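Local coordinates for protein alpha-14 giardin (Giardia lamblia, PDB 3CHJ) that binds calcium and phospholipid as an annexin, and may serve as a calcium-regulated structural element linking the membrane to the underlying axoneme, at residues 111-116 against 154-159; 167-172 against 202-207; 196-201 against 241-246; 233-238 against 247-252. One frame throughout, in Å; residues are numbered along the deposited sequence.

How the interactions relate
Interaction 3 touches all the others. Its centre lies about 12 Å from that of interaction 1, 13 Å from interaction 2 and 11 Å from interaction 4. Arg157 NH1 of interaction 1 reaches Tyr196 O at 2.8 Å. Interactions 2 and 3 share helix 198-211, and Asp168 OD2 meets Tyr196 OH at 2.6 Å. Interactions 3 and 4 share helix 243-254. His205 ND1 and His237 NE2, 3.0 Å apart, join interaction 2 to interaction 4. The calcium site is made by Ala175, Thr178, Gly180, Glu185 and Glu224. Interaction 2 comes near it along the chain, because Ala175 lies on the same helix as 167-172.

Interaction 1: 111-116 against 154-159; sequences IETHEV and TGDRIP
Thr113 lies across the inner part of the Arg157 side chain. Arg157 can be followed from its root. CB sits 3.5 Å from Thr113 OG1. CG is set opposite its own carbonyl carbon (chi1 -70°), which carries the chain past the threonine. CG passes 3.7 Å from the same Thr113 OG1. CD comes nearest, 3.4 Å from Thr113 OG1. The chain runs extended from CG to NE, and the hydroxyl lies alongside CB, CG and CD. It also lies at the edge of the guanidinium, near its plane, with no hydrogen bond between them. The tip goes on to other partners. NH1 gives a hydrogen bond to Tyr196 O and NH2 one to Phe193 O. Two backbone carbonyls therefore hold the charged end in place.

The other branch of Thr113 faces the loop backbone. Its CG2 lies 3.5 Å from Arg157 N and equally near Asp156 OD1. The threonine and aspartate side chains are roughly perpendicular. Asp156 OD1 also takes a weak, bent hydrogen bond from Arg157 N, at 2.7 Å and 127°. This may help to keep OD1 beside the methyl.

Here the first turn of helix 113-127 meets the loop that follows helix 144-154. Glu112 occupies the N-cap position of the first helix. Arg120, further along that helix, adds a hydrogen bond to the loop at Gly155 O. Helix 227-241 lies next to both segments, with Leu240 against Arg157 and Phe239 against Glu112.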
loop_
_atom_site.group_PDB
_atom_site.type_symbol
_atom_site.label_atom_id
_atom_site.label_comp_id
_atom_site.label_asym_id
_atom_site.label_seq_id
_atom_site.Cartn_x
_atom_site.Cartn_y
_atom_site.Cartn_z
ATOM N N ILE A 111 -6.308 -0.223 1.113
ATOM C CA ILE A 111 -7.156 0.907 0.743
ATOM C C ILE A 111 -8.554 0.816 1.354
ATOM O O ILE A 111 -9.087 -0.271 1.611
ATOM C CB ILE A 111 -7.221 1.101 -0.781
ATOM C CG1 ILE A 111 -7.790 -0.157 -1.468
ATOM C CG2 ILE A 111 -5.831 1.470 -1.272
ATOM C CD1 ILE A 111 -7.894 -0.072 -2.976
ATOM N N GLU A 112 -9.151 1.979 1.579
ATOM C CA GLU A 112 -10.458 2.029 2.226
ATOM C C GLU A 112 -11.560 1.469 1.318
ATOM O O GLU A 112 -11.402 1.434 0.087
ATOM C CB GLU A 112 -10.776 3.475 2.639
ATOM C CG GLU A 112 -9.691 4.148 3.503
ATOM C CD GLU A 112 -9.525 3.512 4.878
ATOM O OE1 GLU A 112 -10.481 2.893 5.379
ATOM O OE2 GLU A 112 -8.429 3.638 5.463
ATOM N N THR A 113 -12.673 1.021 1.912
ATOM C CA THR A 113 -13.759 0.431 1.119
ATOM C C THR A 113 -14.286 1.420 0.080
ATOM O O THR A 113 -14.557 1.032 -1.065
ATOM C CB THR A 113 -14.954 -0.078 1.973
ATOM O OG1 THR A 113 -14.536 -0.325 3.319
ATOM C CG2 THR A 113 -15.522 -1.362 1.364
ATOM N N HIS A 114 -14.417 2.693 0.466
ATOM C CA HIS A 114 -14.842 3.731 -0.488
ATOM C C HIS A 114 -13.887 3.854 -1.680
ATOM O O HIS A 114 -14.320 4.108 -2.807
ATOM C CB HIS A 114 -15.099 5.094 0.199
ATOM C CG HIS A 114 -13.854 5.821 0.631
ATOM N ND1 HIS A 114 -13.126 6.622 -0.223
ATOM C CD2 HIS A 114 -13.238 5.903 1.838
ATOM C CE1 HIS A 114 -12.099 7.141 0.429
ATOM N NE2 HIS A 114 -12.148 6.725 1.683
ATOM N N GLU A 115 -12.594 3.644 -1.424
ATOM C CA GLU A 115 -11.564 3.730 -2.458
ATOM C C GLU A 115 -11.641 2.510 -3.378
ATOM O O GLU A 115 -11.391 2.622 -4.561
ATOM C CB GLU A 115 -10.168 3.824 -1.847
ATOM C CG GLU A 115 -9.068 4.235 -2.860
ATOM C CD GLU A 115 -9.108 5.714 -3.263
ATOM O OE1 GLU A 115 -9.491 6.560 -2.431
ATOM O OE2 GLU A 115 -8.737 6.035 -4.417
ATOM N N VAL A 116 -11.981 1.346 -2.832
ATOM C CA VAL A 116 -12.184 0.167 -3.693
ATOM C C VAL A 116 -13.344 0.432 -4.648
ATOM O O VAL A 116 -13.270 0.135 -5.843
ATOM C CB VAL A 116 -12.469 -1.131 -2.887
ATOM C CG1 VAL A 116 -12.657 -2.303 -3.833
ATOM C CG2 VAL A 116 -11.312 -1.421 -1.936
ATOM N N THR A 154 -14.560 -7.273 -4.620
ATOM C CA THR A 154 -15.970 -7.251 -5.043
ATOM C C THR A 154 -16.974 -6.946 -3.935
ATOM O O THR A 154 -18.171 -6.797 -4.215
ATOM C CB THR A 154 -16.357 -8.591 -5.695
ATOM O OG1 THR A 154 -16.182 -9.651 -4.743
ATOM C CG2 THR A 154 -15.484 -8.853 -6.918
ATOM N N GLY A 155 -16.517 -6.856 -2.690
ATOM C CA GLY A 155 -17.440 -6.741 -1.552
ATOM C C GLY A 155 -17.507 -5.376 -0.895
ATOM O O GLY A 155 -17.096 -4.369 -1.458
ATOM N N ASP A 156 -18.031 -5.355 0.323
ATOM C CA ASP A 156 -18.205 -4.136 1.084
ATOM C C ASP A 156 -17.849 -4.468 2.521
ATOM O O ASP A 156 -17.828 -5.637 2.905
ATOM C CB ASP A 156 -19.680 -3.695 1.010
ATOM C CG ASP A 156 -19.915 -2.251 1.474
ATOM O OD1 ASP A 156 -18.968 -1.531 1.901
ATOM O OD2 ASP A 156 -21.100 -1.827 1.411
ATOM N N ARG A 157 -17.563 -3.431 3.296
ATOM C CA ARG A 157 -17.340 -3.572 4.722
ATOM C C ARG A 157 -18.490 -2.883 5.441
ATOM O O ARG A 157 -18.666 -1.670 5.330
ATOM C CB ARG A 157 -16.000 -2.956 5.106
ATOM C CG ARG A 157 -14.812 -3.763 4.597
ATOM C CD ARG A 157 -13.505 -3.119 5.002
ATOM N NE ARG A 157 -12.389 -3.834 4.377
ATOM C CZ ARG A 157 -11.837 -4.951 4.849
ATOM N NH1 ARG A 157 -12.226 -5.486 6.002
ATOM N NH2 ARG A 157 -10.832 -5.528 4.174
ATOM N N ILE A 158 -19.276 -3.670 6.163
ATOM C CA ILE A 158 -20.510 -3.165 6.768
ATOM C C ILE A 158 -20.514 -3.353 8.294
ATOM O O ILE A 158 -20.018 -4.370 8.782
ATOM C CB ILE A 158 -21.786 -3.796 6.111
ATOM C CG1 ILE A 158 -21.995 -5.278 6.500
ATOM C CG2 ILE A 158 -21.805 -3.563 4.580
ATOM C CD1 ILE A 158 -20.857 -6.266 6.217
ATOM N N PRO A 159 -21.053 -2.364 9.042
ATOM C CA PRO A 159 -21.095 -2.465 10.504
ATOM C C PRO A 159 -21.867 -3.662 11.039
ATOM O O PRO A 159 -22.810 -4.146 10.405
ATOM C CB PRO A 159 -21.759 -1.149 10.935
ATOM C CG PRO A 159 -21.506 -0.212 9.795
ATOM C CD PRO A 159 -21.625 -1.084 8.582
#

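Interaction 2: 167-172 against 202-207; sequences EDLVLV and RQLHKM
Two helices of the all-helical annexin fold, 162-177 and 198-211, pack together here through Leu169, Leu204 and Met207. The first of them carries Ala175 of the calcium site further along. Leu169 is the central group. Its CG stands opposite the backbone nitrogen (chi1 -176°), and the two methyls divide between two partners. CD1 meets Leu204 CD1 at 4.0 Å. Leu169 CB is also 4.0 Å from that Leu204 methyl, so this one methyl of Leu204 touches both CB and CD1 of Leu169. The leucine side chains run antiparallel, side by side. The second methyl, Leu169 CD2, turns to Met207. It lies 3.9 Å from Met207 CB and comes as near to the carbonyl Met207 O. The methionine chain bends at its last torsion (chi3 59°). That brings Met207 CE back to within 4.1 Å of Leu169 CD2.

Neighbouring helices add more cover. Leu204 and Val172 both touch Ile192 of helix 186-195. Polar groups are kept to the side: Asp168 forms a salt bridge with Arg191 and a hydrogen bond with Tyr196 OH.

No hydrogen bond or salt bridge crosses between the two segments. The contact rests on van der Waals packing and on covering apolar carbon, so its strength depends on how the two leucines and the methionine fit together, not on the direction of any bond.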
loop_
_atom_site.group_PDB
_atom_site.type_symbol
_atom_site.label_atom_id
_atom_site.label_comp_id
_atom_site.label_asym_id
_atom_site.label_seq_id
_atom_site.Cartn_x
_atom_site.Cartn_y
_atom_site.Cartn_z
ATOM N N GLU A 167 -19.780 -13.907 18.492
ATOM C CA GLU A 167 -19.891 -15.163 17.758
ATOM C C GLU A 167 -18.650 -15.430 16.909
ATOM O O GLU A 167 -18.110 -16.529 16.935
ATOM C CB GLU A 167 -21.118 -15.144 16.851
ATOM C CG GLU A 167 -22.459 -15.126 17.570
ATOM C CD GLU A 167 -23.628 -15.020 16.585
ATOM O OE1 GLU A 167 -23.672 -14.055 15.786
ATOM O OE2 GLU A 167 -24.511 -15.906 16.609
ATOM N N ASP A 168 -18.224 -14.422 16.146
ATOM C CA ASP A 168 -17.032 -14.562 15.301
ATOM C C ASP A 168 -15.756 -14.738 16.112
ATOM O O ASP A 168 -14.815 -15.389 15.651
ATOM C CB ASP A 168 -16.880 -13.362 14.375
ATOM C CG ASP A 168 -17.909 -13.349 13.278
ATOM O OD1 ASP A 168 -18.533 -14.414 13.020
ATOM O OD2 ASP A 168 -18.084 -12.271 12.674
ATOM N N LEU A 169 -15.733 -14.177 17.316
ATOM C CA LEU A 169 -14.581 -14.324 18.210
ATOM C C LEU A 169 -14.357 -15.788 18.571
ATOM O O LEU A 169 -13.228 -16.297 18.523
ATOM C CB LEU A 169 -14.805 -13.495 19.479
ATOM C CG LEU A 169 -13.663 -13.451 20.476
ATOM C CD1 LEU A 169 -12.402 -12.938 19.780
ATOM C CD2 LEU A 169 -14.047 -12.560 21.613
ATOM N N VAL A 170 -15.441 -16.469 18.944
ATOM C CA VAL A 170 -15.384 -17.881 19.252
ATOM C C VAL A 170 -14.928 -18.678 18.027
ATOM O O VAL A 170 -14.082 -19.580 18.120
ATOM C CB VAL A 170 -16.752 -18.366 19.783
ATOM C CG1 VAL A 170 -16.778 -19.862 19.903
ATOM C CG2 VAL A 170 -17.030 -17.702 21.145
ATOM N N LEU A 171 -15.473 -18.316 16.868
ATOM C CA LEU A 171 -15.133 -18.987 15.619
ATOM C C LEU A 171 -13.665 -18.795 15.199
ATOM O O LEU A 171 -12.998 -19.756 14.790
ATOM C CB LEU A 171 -16.079 -18.524 14.504
ATOM C CG LEU A 171 -17.518 -19.042 14.666
ATOM C CD1 LEU A 171 -18.431 -18.289 13.720
ATOM C CD2 LEU A 171 -17.581 -20.541 14.417
ATOM N N VAL A 172 -13.169 -17.564 15.330
ATOM C CA VAL A 172 -11.777 -17.322 14.952
ATOM C C VAL A 172 -10.771 -17.950 15.930
ATOM O O VAL A 172 -9.718 -18.439 15.514
ATOM C CB VAL A 172 -11.465 -15.839 14.636
ATOM C CG1 VAL A 172 -11.199 -14.984 15.893
ATOM C CG2 VAL A 172 -10.275 -15.786 13.659
ATOM N N ARG A 202 -11.089 -3.425 15.073
ATOM C CA ARG A 202 -10.362 -2.956 16.250
ATOM C C ARG A 202 -11.011 -3.513 17.517
ATOM O O ARG A 202 -10.311 -4.020 18.397
ATOM C CB ARG A 202 -10.260 -1.437 16.275
ATOM C CG ARG A 202 -9.258 -0.895 15.246
ATOM C CD ARG A 202 -9.217 0.617 15.192
ATOM N NE ARG A 202 -8.999 1.212 16.520
ATOM C CZ ARG A 202 -7.817 1.288 17.133
ATOM N NH1 ARG A 202 -6.718 0.795 16.566
ATOM N NH2 ARG A 202 -7.729 1.846 18.335
ATOM N N GLN A 203 -12.338 -3.496 17.557
ATOM C CA GLN A 203 -13.065 -4.037 18.707
ATOM C C GLN A 203 -12.758 -5.522 18.866
ATOM O O GLN A 203 -12.412 -5.978 19.960
ATOM C CB GLN A 203 -14.570 -3.771 18.569
ATOM C CG GLN A 203 -15.403 -4.136 19.780
ATOM C CD GLN A 203 -16.875 -3.830 19.591
ATOM O OE1 GLN A 203 -17.255 -2.957 18.805
ATOM N NE2 GLN A 203 -17.723 -4.578 20.304
ATOM N N LEU A 204 -12.866 -6.284 17.769
ATOM C CA LEU A 204 -12.579 -7.719 17.799
ATOM C C LEU A 204 -11.146 -8.021 18.292
ATOM O O LEU A 204 -10.923 -8.944 19.070
ATOM C CB LEU A 204 -12.805 -8.343 16.410
ATOM C CG LEU A 204 -12.741 -9.876 16.397
ATOM C CD1 LEU A 204 -14.026 -10.506 16.994
ATOM C CD2 LEU A 204 -12.474 -10.375 14.969
ATOM N N HIS A 205 -10.174 -7.247 17.798
ATOM C CA HIS A 205 -8.782 -7.364 18.234
ATOM C C HIS A 205 -8.670 -7.243 19.748
ATOM O O HIS A 205 -8.038 -8.089 20.387
ATOM C CB HIS A 205 -7.933 -6.313 17.516
ATOM C CG HIS A 205 -6.524 -6.184 18.022
ATOM N ND1 HIS A 205 -5.426 -6.469 17.236
ATOM C CD2 HIS A 205 -6.032 -5.736 19.203
ATOM C CE1 HIS A 205 -4.319 -6.212 17.916
ATOM N NE2 HIS A 205 -4.659 -5.775 19.115
ATOM N N LYS A 206 -9.314 -6.216 20.301
ATOM C CA LYS A 206 -9.262 -5.971 21.755
ATOM C C LYS A 206 -10.054 -7.019 22.541
ATOM O O LYS A 206 -9.616 -7.465 23.610
ATOM C CB LYS A 206 -9.747 -4.562 22.080
ATOM C CG LYS A 206 -8.896 -3.462 21.468
ATOM C CD LYS A 206 -9.512 -2.088 21.698
ATOM C CE LYS A 206 -8.752 -1.009 20.934
ATOM N NZ LYS A 206 -7.448 -0.725 21.575
ATOM N N MET A 207 -11.201 -7.421 22.003
ATOM C CA MET A 207 -12.004 -8.500 22.592
ATOM C C MET A 207 -11.254 -9.816 22.691
ATOM O O MET A 207 -11.443 -10.571 23.645
ATOM C CB MET A 207 -13.306 -8.715 21.811
ATOM C CG MET A 207 -14.297 -7.573 21.948
ATOM S SD MET A 207 -15.681 -7.722 20.792
ATOM C CE MET A 207 -16.427 -9.292 21.216
#

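Interaction 3: 196-201 against 241-246; sequences YTRADF and YDPCCA
Arg198 reaches Pro243 through two torsions. CG lies opposite the backbone nitrogen (chi1 167°), and the chain then bends at CG-CD (chi3 -60°). The guanidinium is thereby brought to the proline ring. Two helix starts of the annexin fold meet here, those of helices 198-211 and 243-254. Tyr241 closes helix 227-241 just before the second of them. Arg198 NH2 is 3.6 Å from Pro243 CG, and Arg198 NE is 4.1 Å from Pro243 CD. The side chains approach each other from their own helices, and Pro243 CG meets the guanidinium obliquely.

This is packing; the charge is met by others. NH1 forms a salt bridge with Glu112, and NH2 donates to Phe239 O. The Phe239 ring adds a cation-pi contact. These partners probably hold the guanidinium against the proline.

Deeper in, Phe201 CD2 lies 4.3 Å from Tyr241 N. The tyrosine ring itself stacks on His205.

Both helices are capped by the side chain of the residue before them. Thr197 OG1 accepts from Asp200 N at 3.1 Å. Asp242 precedes Pro243, and its OD1 takes Cys244 N at 3.0 Å, the donor lying 41° out of the carboxylate plane.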
loop_
_atom_site.group_PDB
_atom_site.type_symbol
_atom_site.label_atom_id
_atom_site.label_comp_id
_atom_site.label_asym_id
_atom_site.label_seq_id
_atom_site.Cartn_x
_atom_site.Cartn_y
_atom_site.Cartn_z
ATOM N N TYR A 196 -15.214 -6.973 7.752
ATOM C CA TYR A 196 -15.328 -6.113 8.950
ATOM C C TYR A 196 -14.943 -4.671 8.639
ATOM O O TYR A 196 -14.032 -4.398 7.846
ATOM C CB TYR A 196 -14.440 -6.616 10.090
ATOM C CG TYR A 196 -15.107 -7.582 11.044
ATOM C CD1 TYR A 196 -15.925 -8.608 10.585
ATOM C CD2 TYR A 196 -14.875 -7.482 12.433
ATOM C CE1 TYR A 196 -16.518 -9.514 11.485
ATOM C CE2 TYR A 196 -15.465 -8.360 13.306
ATOM C CZ TYR A 196 -16.287 -9.367 12.826
ATOM O OH TYR A 196 -16.852 -10.239 13.736
ATOM N N THR A 197 -15.648 -3.735 9.262
ATOM C CA THR A 197 -15.185 -2.363 9.314
ATOM C C THR A 197 -13.953 -2.211 10.207
ATOM O O THR A 197 -13.668 -3.078 11.066
ATOM C CB THR A 197 -16.285 -1.414 9.863
ATOM O OG1 THR A 197 -16.608 -1.801 11.202
ATOM C CG2 THR A 197 -17.547 -1.497 9.006
ATOM N N ARG A 198 -13.245 -1.096 10.042
ATOM C CA ARG A 198 -12.107 -0.780 10.909
ATOM C C ARG A 198 -12.528 -0.763 12.383
ATOM O O ARG A 198 -11.854 -1.354 13.220
ATOM C CB ARG A 198 -11.467 0.548 10.519
ATOM C CG ARG A 198 -10.488 1.092 11.563
ATOM C CD ARG A 198 -9.507 2.122 11.008
ATOM N NE ARG A 198 -8.676 1.581 9.931
ATOM C CZ ARG A 198 -8.830 1.906 8.653
ATOM N NH1 ARG A 198 -9.762 2.787 8.290
ATOM N NH2 ARG A 198 -8.032 1.381 7.727
ATOM N N ALA A 199 -13.657 -0.116 12.682
ATOM C CA ALA A 199 -14.100 -0.010 14.081
ATOM C C ALA A 199 -14.399 -1.377 14.671
ATOM O O ALA A 199 -13.968 -1.696 15.798
ATOM C CB ALA A 199 -15.329 0.895 14.178
ATOM N N ASP A 200 -15.121 -2.206 13.916
ATOM C CA ASP A 200 -15.425 -3.570 14.374
ATOM C C ASP A 200 -14.189 -4.461 14.478
ATOM O O ASP A 200 -14.098 -5.290 15.382
ATOM C CB ASP A 200 -16.490 -4.230 13.509
ATOM C CG ASP A 200 -17.862 -3.606 13.699
ATOM O OD1 ASP A 200 -18.038 -2.909 14.731
ATOM O OD2 ASP A 200 -18.744 -3.825 12.836
ATOM N N PHE A 201 -13.255 -4.306 13.539
ATOM C CA PHE A 201 -12.037 -5.109 13.586
ATOM C C PHE A 201 -11.179 -4.729 14.806
ATOM O O PHE A 201 -10.622 -5.616 15.497
ATOM C CB PHE A 201 -11.228 -4.995 12.285
ATOM C CG PHE A 201 -10.128 -5.994 12.206
ATOM C CD1 PHE A 201 -10.381 -7.285 11.762
ATOM C CD2 PHE A 201 -8.848 -5.664 12.667
ATOM C CE1 PHE A 201 -9.350 -8.237 11.705
ATOM C CE2 PHE A 201 -7.818 -6.607 12.639
ATOM C CZ PHE A 201 -8.074 -7.898 12.155
ATOM N N TYR A 241 -6.381 -2.296 11.694
ATOM C CA TYR A 241 -6.105 -1.886 13.064
ATOM C C TYR A 241 -5.463 -0.518 13.133
ATOM O O TYR A 241 -5.905 0.326 13.913
ATOM C CB TYR A 241 -5.248 -2.912 13.793
ATOM C CG TYR A 241 -5.314 -2.717 15.282
ATOM C CD1 TYR A 241 -6.454 -3.098 15.985
ATOM C CD2 TYR A 241 -4.260 -2.153 15.971
ATOM C CE1 TYR A 241 -6.555 -2.915 17.350
ATOM C CE2 TYR A 241 -4.351 -1.952 17.363
ATOM C CZ TYR A 241 -5.505 -2.365 18.031
ATOM O OH TYR A 241 -5.621 -2.188 19.402
ATOM N N ASP A 242 -4.414 -0.305 12.337
ATOM C CA ASP A 242 -3.725 0.997 12.278
ATOM C C ASP A 242 -2.886 1.066 10.993
ATOM O O ASP A 242 -1.817 0.447 10.943
ATOM C CB ASP A 242 -2.802 1.181 13.463
ATOM C CG ASP A 242 -2.194 2.586 13.531
ATOM O OD1 ASP A 242 -2.141 3.294 12.494
ATOM O OD2 ASP A 242 -1.746 2.970 14.629
ATOM N N PRO A 243 -3.387 1.771 9.959
ATOM C CA PRO A 243 -2.649 1.901 8.695
ATOM C C PRO A 243 -1.159 2.217 8.817
ATOM O O PRO A 243 -0.386 1.743 7.977
ATOM C CB PRO A 243 -3.387 3.027 7.970
ATOM C CG PRO A 243 -4.833 2.789 8.391
ATOM C CD PRO A 243 -4.707 2.454 9.871
ATOM N N CYS A 244 -0.739 2.985 9.824
ATOM C CA CYS A 244 0.694 3.314 9.979
ATOM C C CYS A 244 1.532 2.078 10.286
ATOM O O CYS A 244 2.669 1.942 9.809
ATOM C CB CYS A 244 0.925 4.402 11.031
ATOM S SG CYS A 244 0.303 6.001 10.500
ATOM N N CYS A 245 0.943 1.155 11.046
ATOM C CA CYS A 245 1.572 -0.127 11.322
ATOM C C CYS A 245 1.651 -0.981 10.058
ATOM O O CYS A 245 2.663 -1.655 9.827
ATOM C CB CYS A 245 0.816 -0.863 12.408
ATOM S SG CYS A 245 1.211 -0.198 14.053
ATOM N N ALA A 246 0.597 -0.937 9.242
ATOM C CA ALA A 246 0.614 -1.658 7.972
ATOM C C ALA A 246 1.735 -1.170 7.048
ATOM O O ALA A 246 2.419 -1.977 6.409
ATOM C CB ALA A 246 -0.760 -1.591 7.282
#

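Interaction 4: 233-238 against 247-252; sequences FKLAHD and AAFSMN
Asp238, which touches Phe249, has one carboxylate oxygen gripped twice. OD1 accepts from His237 ND1 at 2.9 Å, with an N-H to oxygen angle of 157°. OD1 lies close to the imidazole plane, and the donor meets it on the anti side of the carboxylate. The same OD1 makes a salt bridge with Arg218 NE. These two partners probably help to fix the rotation of the carboxylate. The other oxygen, OD2, is turned to the second helix and lies 3.6 Å from Phe249 CB. The carboxylate and the phenyl ring stand nearly perpendicular, their planes 83° apart.

Phe249 is the residue most covered by the opposing segment, and it meets Lys234, Leu235 and Asp238. Its CZ lies 3.8 Å from Lys234 CB and about as near to Lys234 CD. The lysine chain runs roughly perpendicular to the phenylalanine side chain. It is extended beyond CG, so NZ leads away to a salt bridge with Glu230. Phe249 CE2 approaches the backbone at Leu235 N, at 3.9 Å.

Helices 227-241 and 243-254 follow each other in the chain and form an antiparallel pair in the annexin fold. The axes of segments 233-238 and 247-252 approach to 9.8 Å, with 151° between their N-to-C directions. Arg218 of helix 217-224 also serves Phe249, through a cation-pi contact.

Leu235 CD1 lies 4.1 Å from Phe249 CD2. The same methyl sits beside Ser250. Leu235 CD1 and Ser250 OG are a tight 3.2 Å apart. That buried hydroxyl is hydrogen-bonded to both Tyr231 OH and Ala246 O.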
loop_
_atom_site.group_PDB
_atom_site.type_symbol
_atom_site.label_atom_id
_atom_site.label_comp_id
_atom_site.label_asym_id
_atom_site.label_seq_id
_atom_site.Cartn_x
_atom_site.Cartn_y
_atom_site.Cartn_z
ATOM N N PHE A 233 -2.822 -11.808 5.398
ATOM C CA PHE A 233 -3.669 -11.651 6.602
ATOM C C PHE A 233 -3.037 -10.754 7.653
ATOM O O PHE A 233 -3.758 -10.025 8.367
ATOM C CB PHE A 233 -4.098 -13.011 7.159
ATOM C CG PHE A 233 -5.237 -13.617 6.399
ATOM C CD1 PHE A 233 -6.551 -13.463 6.869
ATOM C CD2 PHE A 233 -5.020 -14.307 5.216
ATOM C CE1 PHE A 233 -7.645 -14.006 6.162
ATOM C CE2 PHE A 233 -6.101 -14.853 4.499
ATOM C CZ PHE A 233 -7.411 -14.719 4.984
ATOM N N LYS A 234 -1.708 -10.769 7.754
ATOM C CA LYS A 234 -1.033 -9.805 8.634
ATOM C C LYS A 234 -1.259 -8.376 8.122
ATOM O O LYS A 234 -1.546 -7.459 8.909
ATOM C CB LYS A 234 0.468 -10.082 8.692
ATOM C CG LYS A 234 0.873 -11.266 9.540
ATOM C CD LYS A 234 2.383 -11.441 9.453
ATOM C CE LYS A 234 2.825 -12.409 10.519
ATOM N NZ LYS A 234 4.315 -12.552 10.556
ATOM N N LEU A 235 -1.136 -8.192 6.808
ATOM C CA LEU A 235 -1.290 -6.864 6.212
ATOM C C LEU A 235 -2.723 -6.354 6.414
ATOM O O LEU A 235 -2.896 -5.197 6.814
ATOM C CB LEU A 235 -0.899 -6.901 4.730
ATOM C CG LEU A 235 -0.989 -5.527 4.054
ATOM C CD1 LEU A 235 -0.002 -4.553 4.663
ATOM C CD2 LEU A 235 -0.787 -5.666 2.534
ATOM N N ALA A 236 -3.721 -7.216 6.199
ATOM C CA ALA A 236 -5.130 -6.858 6.404
ATOM C C ALA A 236 -5.360 -6.533 7.875
ATOM O O ALA A 236 -6.016 -5.537 8.201
ATOM C CB ALA A 236 -6.059 -7.976 5.965
ATOM N N HIS A 237 -4.820 -7.367 8.760
ATOM C CA HIS A 237 -4.897 -7.072 10.198
ATOM C C HIS A 237 -4.400 -5.661 10.505
ATOM O O HIS A 237 -5.089 -4.857 11.138
ATOM C CB HIS A 237 -4.089 -8.077 11.038
ATOM C CG HIS A 237 -4.029 -7.699 12.488
ATOM N ND1 HIS A 237 -3.178 -6.723 12.963
ATOM C CD2 HIS A 237 -4.755 -8.119 13.551
ATOM C CE1 HIS A 237 -3.381 -6.562 14.263
ATOM N NE2 HIS A 237 -4.321 -7.410 14.645
ATOM N N ASP A 238 -3.188 -5.363 10.055
ATOM C CA ASP A 238 -2.544 -4.110 10.377
ATOM C C ASP A 238 -3.268 -2.926 9.732
ATOM O O ASP A 238 -3.414 -1.868 10.358
ATOM C CB ASP A 238 -1.092 -4.177 9.925
ATOM C CG ASP A 238 -0.253 -5.102 10.794
ATOM O OD1 ASP A 238 -0.765 -5.670 11.797
ATOM O OD2 ASP A 238 0.946 -5.263 10.492
ATOM N N ALA A 247 1.916 0.143 6.977
ATOM C CA ALA A 247 2.956 0.715 6.140
ATOM C C ALA A 247 4.328 0.272 6.666
ATOM O O ALA A 247 5.193 -0.126 5.897
ATOM C CB ALA A 247 2.850 2.231 6.140
ATOM N N ALA A 248 4.534 0.355 7.986
ATOM C CA ALA A 248 5.802 -0.091 8.574
ATOM C C ALA A 248 6.088 -1.559 8.303
ATOM O O ALA A 248 7.208 -1.928 7.981
ATOM C CB ALA A 248 5.835 0.189 10.080
ATOM N N PHE A 249 5.050 -2.384 8.425
ATOM C CA PHE A 249 5.173 -3.812 8.142
ATOM C C PHE A 249 5.571 -4.037 6.692
ATOM O O PHE A 249 6.525 -4.769 6.427
ATOM C CB PHE A 249 3.837 -4.504 8.461
ATOM C CG PHE A 249 3.761 -5.957 8.016
ATOM C CD1 PHE A 249 4.678 -6.894 8.479
ATOM C CD2 PHE A 249 2.769 -6.367 7.119
ATOM C CE1 PHE A 249 4.601 -8.243 8.068
ATOM C CE2 PHE A 249 2.686 -7.731 6.698
ATOM C CZ PHE A 249 3.605 -8.642 7.170
ATOM N N SER A 250 4.840 -3.426 5.762
ATOM C CA SER A 250 5.148 -3.654 4.330
ATOM C C SER A 250 6.551 -3.159 3.979
ATOM O O SER A 250 7.280 -3.793 3.189
ATOM C CB SER A 250 4.120 -2.990 3.423
ATOM O OG SER A 250 2.808 -3.504 3.650
ATOM N N MET A 251 6.941 -2.033 4.571
ATOM C CA MET A 251 8.281 -1.489 4.326
ATOM C C MET A 251 9.342 -2.431 4.902
ATOM O O MET A 251 10.354 -2.678 4.262
ATOM C CB MET A 251 8.428 -0.078 4.900
ATOM C CG MET A 251 7.596 0.987 4.143
ATOM S SD MET A 251 8.059 1.226 2.399
ATOM C CE MET A 251 9.679 2.032 2.593
ATOM N N ASN A 252 9.105 -2.979 6.092
ATOM C CA ASN A 252 10.063 -3.934 6.674
ATOM C C ASN A 252 10.271 -5.158 5.779
ATOM O O ASN A 252 11.411 -5.597 5.548
ATOM C CB ASN A 252 9.639 -4.353 8.086
ATOM C CG ASN A 252 10.653 -5.294 8.736
ATOM O OD1 ASN A 252 11.747 -4.880 9.144
ATOM N ND2 ASN A 252 10.293 -6.563 8.831
#